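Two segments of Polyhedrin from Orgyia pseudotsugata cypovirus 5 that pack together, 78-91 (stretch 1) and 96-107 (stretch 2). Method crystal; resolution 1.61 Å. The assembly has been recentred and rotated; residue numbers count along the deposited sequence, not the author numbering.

Stretch 1 (78-91) EWPGEGVEHQHGLI
Stretch 2, residues 96-107: GNGSYDIGAGDP

Stretch 1 enters as a loop, makes a type II beta turn from Trp79 to Glu82 (Glu82 N to Trp79 O, 2.8 Å), and becomes helical from Val84 to Ile91, with Gly83 as N-cap. Pro80 (phi/psi -53/134) and Gly81 (79/5) occupy the turn's central positions; Glu82 follows at -133/29 and Gly83 at -99/-146. Stretch 2 has no regular helix or strand: Gly96 (-90/180) and Asn97 (-147/145) are extended, Gly98 has positive phi (52/48), Ser99 (-141/162) and Tyr100 (-61/146) extend again, Asp101 (-67/-45) bends the chain, and a type I turn runs from Gly103 to Asp106 (Asp106 N to Gly103 O, 3.1 Å). The register starts at the helix's C-terminal part, where Gly89 CA and Gly96 CA lie 3.6 Å apart, and returns to the loop, with Gly81 CA to Ser99 CA at 4.3 Å and Glu82 CA to Gly103 CA at 5.8 Å. Glycines permit this closeness: a CB on Gly81 would clash with Tyr100 CD2, and one on Gly96 with Gly89 CA. The contact buries 675 Å², both sides summed.

One backbone hydrogen bond joins the stretches, Tyr100 N to Gly81 O at 3.1 Å. Tyr100 (chi1 -72°, chi2 -71°) sets its ring edge near Pro80, CE2 to Pro80 O 3.5 Å. Glu82 (m, t, chi3 19°) reaches into the type I turn, its carboxylate accepting two successive amides: Ala104 N to Glu82 OE2, 2.8 Å, and Gly105 N to Glu82 OE1, 2.9 Å. Beside it, Trp79 (chi1 -78°, chi2 -21°) makes apolar contact through CZ3 with Ala104 CB at 3.8 Å.

His86 (t, chi2 81°) uses both ring nitrogens. NE2 donates to Asp106 OD2 at 2.7 Å, while ND1 donates weakly to Tyr100 O at 2.8 Å and shares a hydrogen bond with Ser99 OG at 3.2 Å; all three partners lie at the ring edge. Ser99 is p. Asp106 (chi1 -68°, chi2 -40°) also accepts Gly103 N on OD2 at 2.8 Å, so one oxygen ties its own turn to the helix. Its OD1 accepts from two waters, at 2.9 and 2.8 Å; the first also donates to Gln87 OE1 (2.7 Å), and the second accepts from Gln87 NE2 (3.1 Å). Gln87 (m, m, chi3 -36°) further donates NE2 to Glu82 O at 3.1 Å, bracing the helix start. Leu90 (m, t) places CD1 4.0 Å from Asp106 OD1.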

# COMPACT_ATOMS: atom_id res chain seq x y z
N GLU A 78 -18.81 8.20 -4.51
CA GLU A 78 -18.78 9.04 -5.71
C GLU A 78 -20.00 9.95 -5.71
O GLU A 78 -21.03 9.62 -5.11
CB GLU A 78 -18.82 8.18 -6.98
CG GLU A 78 -17.60 7.31 -7.19
CD GLU A 78 -17.55 6.73 -8.60
OE1 GLU A 78 -18.64 6.50 -9.17
OE2 GLU A 78 -16.43 6.53 -9.12
N TRP A 79 -19.90 11.08 -6.39
CA TRP A 79 -21.04 11.97 -6.57
C TRP A 79 -21.50 11.92 -8.02
O TRP A 79 -20.69 11.75 -8.94
CB TRP A 79 -20.68 13.41 -6.18
CG TRP A 79 -20.67 13.66 -4.69
CD1 TRP A 79 -21.30 12.92 -3.72
CD2 TRP A 79 -19.99 14.72 -4.01
NE1 TRP A 79 -21.05 13.45 -2.49
CE2 TRP A 79 -20.26 14.56 -2.63
CE3 TRP A 79 -19.18 15.77 -4.43
CZ2 TRP A 79 -19.74 15.43 -1.66
CZ3 TRP A 79 -18.67 16.65 -3.47
CH2 TRP A 79 -18.95 16.46 -2.10
N PRO A 80 -22.81 12.05 -8.24
CA PRO A 80 -23.33 12.05 -9.61
C PRO A 80 -22.60 13.08 -10.47
O PRO A 80 -22.41 14.22 -10.03
CB PRO A 80 -24.79 12.44 -9.43
CG PRO A 80 -25.13 12.00 -8.06
CD PRO A 80 -23.89 12.22 -7.25
N GLY A 81 -22.20 12.68 -11.67
CA GLY A 81 -21.52 13.59 -12.58
C GLY A 81 -20.06 13.76 -12.22
O GLY A 81 -19.35 14.56 -12.85
N GLU A 82 -19.60 13.01 -11.23
CA GLU A 82 -18.20 13.05 -10.83
C GLU A 82 -17.70 11.61 -10.68
O GLU A 82 -16.80 11.33 -9.90
CB GLU A 82 -18.05 13.84 -9.53
CG GLU A 82 -18.73 15.22 -9.60
CD GLU A 82 -18.31 16.17 -8.46
OE1 GLU A 82 -17.26 15.93 -7.82
OE2 GLU A 82 -19.02 17.18 -8.23
N GLY A 83 -18.30 10.72 -11.46
CA GLY A 83 -17.92 9.32 -11.41
C GLY A 83 -16.97 8.96 -12.53
O GLY A 83 -16.16 9.78 -12.94
N VAL A 84 -17.08 7.73 -13.03
CA VAL A 84 -16.11 7.22 -14.00
C VAL A 84 -16.04 8.07 -15.27
O VAL A 84 -14.95 8.33 -15.78
CB VAL A 84 -16.38 5.74 -14.35
CG1 VAL A 84 -17.75 5.58 -15.01
CG2 VAL A 84 -15.26 5.20 -15.23
N GLU A 85 -17.19 8.51 -15.77
CA GLU A 85 -17.22 9.30 -17.00
C GLU A 85 -16.44 10.60 -16.81
O GLU A 85 -15.67 11.01 -17.67
CB GLU A 85 -18.65 9.60 -17.42
CG GLU A 85 -19.58 8.37 -17.33
CD GLU A 85 -20.51 8.42 -16.10
OE1 GLU A 85 -20.03 8.27 -14.94
OE2 GLU A 85 -21.73 8.62 -16.30
N HIS A 86 -16.68 11.25 -15.67
CA HIS A 86 -15.92 12.43 -15.29
C HIS A 86 -14.41 12.14 -15.22
O HIS A 86 -13.60 12.90 -15.78
CB HIS A 86 -16.47 12.97 -13.94
CG HIS A 86 -15.77 14.19 -13.43
ND1 HIS A 86 -16.05 15.46 -13.90
CD2 HIS A 86 -14.80 14.34 -12.49
CE1 HIS A 86 -15.28 16.34 -13.27
NE2 HIS A 86 -14.51 15.69 -12.42
N GLN A 87 -14.02 11.05 -14.57
CA GLN A 87 -12.61 10.70 -14.43
C GLN A 87 -11.97 10.48 -15.81
O GLN A 87 -10.85 10.94 -16.07
CB GLN A 87 -12.43 9.46 -13.54
CG GLN A 87 -13.17 9.55 -12.21
CD GLN A 87 -12.81 10.79 -11.41
OE1 GLN A 87 -11.66 11.24 -11.42
NE2 GLN A 87 -13.80 11.35 -10.71
N HIS A 88 -12.70 9.83 -16.70
CA HIS A 88 -12.24 9.65 -18.07
C HIS A 88 -11.96 10.97 -18.80
O HIS A 88 -11.01 11.05 -19.56
CB HIS A 88 -13.19 8.78 -18.88
CG HIS A 88 -13.16 7.33 -18.50
ND1 HIS A 88 -12.27 6.82 -17.58
CD2 HIS A 88 -13.92 6.29 -18.91
CE1 HIS A 88 -12.48 5.51 -17.44
NE2 HIS A 88 -13.47 5.17 -18.24
N GLY A 89 -12.79 11.98 -18.54
CA GLY A 89 -12.63 13.30 -19.14
C GLY A 89 -11.44 14.04 -18.54
O GLY A 89 -10.93 14.97 -19.15
N LEU A 90 -11.00 13.64 -17.35
CA LEU A 90 -9.78 14.21 -16.79
C LEU A 90 -8.53 13.51 -17.31
O LEU A 90 -7.51 14.16 -17.59
CB LEU A 90 -9.79 14.13 -15.27
CG LEU A 90 -10.94 14.88 -14.60
CD1 LEU A 90 -10.73 14.84 -13.10
CD2 LEU A 90 -10.99 16.34 -15.08
N ILE A 91 -8.60 12.20 -17.44
CA ILE A 91 -7.49 11.41 -17.96
C ILE A 91 -7.07 11.89 -19.35
O ILE A 91 -5.88 12.02 -19.65
CB ILE A 91 -7.88 9.92 -18.02
CG1 ILE A 91 -7.88 9.32 -16.61
CG2 ILE A 91 -6.94 9.13 -18.93
CD1 ILE A 91 -8.76 8.08 -16.47
N GLY A 96 -14.16 12.22 -22.08
CA GLY A 96 -15.27 11.95 -21.18
C GLY A 96 -16.63 11.81 -21.85
O GLY A 96 -16.75 11.86 -23.07
N ASN A 97 -17.65 11.56 -21.03
CA ASN A 97 -19.04 11.77 -21.41
C ASN A 97 -19.89 12.20 -20.20
O ASN A 97 -19.66 11.74 -19.08
CB ASN A 97 -19.62 10.51 -22.05
CG ASN A 97 -20.28 10.79 -23.39
OD1 ASN A 97 -20.03 11.81 -24.02
ND2 ASN A 97 -21.12 9.86 -23.84
N GLY A 98 -20.87 13.07 -20.42
CA GLY A 98 -21.92 13.32 -19.44
C GLY A 98 -21.54 13.66 -18.00
O GLY A 98 -22.08 13.05 -17.08
N SER A 99 -20.61 14.59 -17.79
CA SER A 99 -20.16 14.91 -16.43
C SER A 99 -19.92 16.40 -16.17
O SER A 99 -19.79 17.17 -17.12
CB SER A 99 -18.89 14.12 -16.09
OG SER A 99 -17.74 14.79 -16.57
N TYR A 100 -19.88 16.80 -14.90
CA TYR A 100 -19.55 18.19 -14.58
C TYR A 100 -18.17 18.51 -15.10
O TYR A 100 -17.29 17.65 -15.11
CB TYR A 100 -19.64 18.46 -13.07
CG TYR A 100 -21.06 18.47 -12.58
CD1 TYR A 100 -21.92 19.52 -12.90
CD2 TYR A 100 -21.55 17.43 -11.81
CE1 TYR A 100 -23.24 19.52 -12.47
CE2 TYR A 100 -22.86 17.42 -11.38
CZ TYR A 100 -23.70 18.46 -11.71
OH TYR A 100 -25.00 18.45 -11.28
N ASP A 101 -17.96 19.75 -15.52
CA ASP A 101 -16.71 20.16 -16.12
C ASP A 101 -15.62 20.13 -15.05
O ASP A 101 -14.53 19.62 -15.28
CB ASP A 101 -16.87 21.57 -16.72
CG ASP A 101 -15.98 21.82 -17.91
OD1 ASP A 101 -15.35 20.88 -18.45
OD2 ASP A 101 -15.91 23.00 -18.35
N ILE A 102 -15.92 20.64 -13.85
CA ILE A 102 -15.01 20.53 -12.72
C ILE A 102 -15.82 19.95 -11.56
O ILE A 102 -16.92 20.42 -11.28
CB ILE A 102 -14.48 21.89 -12.25
CG1 ILE A 102 -13.88 22.69 -13.41
CG2 ILE A 102 -13.47 21.69 -11.12
CD1 ILE A 102 -12.63 22.10 -14.01
N GLY A 103 -15.30 18.94 -10.90
CA GLY A 103 -16.06 18.31 -9.84
C GLY A 103 -16.04 19.17 -8.59
O GLY A 103 -15.05 19.84 -8.31
N ALA A 104 -17.16 19.18 -7.86
CA ALA A 104 -17.18 19.75 -6.53
C ALA A 104 -16.13 19.04 -5.71
O ALA A 104 -15.56 19.61 -4.77
CB ALA A 104 -18.56 19.56 -5.87
N GLY A 105 -15.89 17.78 -6.07
CA GLY A 105 -14.93 16.95 -5.35
C GLY A 105 -13.54 16.90 -5.96
O GLY A 105 -12.71 16.08 -5.54
N ASP A 106 -13.28 17.75 -6.94
CA ASP A 106 -11.91 17.91 -7.44
C ASP A 106 -11.22 19.00 -6.65
O ASP A 106 -11.65 20.15 -6.66
CB ASP A 106 -11.88 18.23 -8.94
CG ASP A 106 -12.36 17.06 -9.80
OD1 ASP A 106 -12.01 15.90 -9.48
OD2 ASP A 106 -13.07 17.32 -10.81
N PRO A 107 -10.14 18.65 -5.92
CA PRO A 107 -9.57 19.66 -5.01
C PRO A 107 -8.99 20.85 -5.77
O PRO A 107 -8.53 20.68 -6.89
CB PRO A 107 -8.47 18.88 -4.28
CG PRO A 107 -8.07 17.79 -5.25
CD PRO A 107 -9.37 17.39 -5.93
O HOH W 1 -21.56 11.67 -15.18
O HOH W 2 -10.76 13.35 -9.95
O HOH W 3 -14.00 13.95 -9.06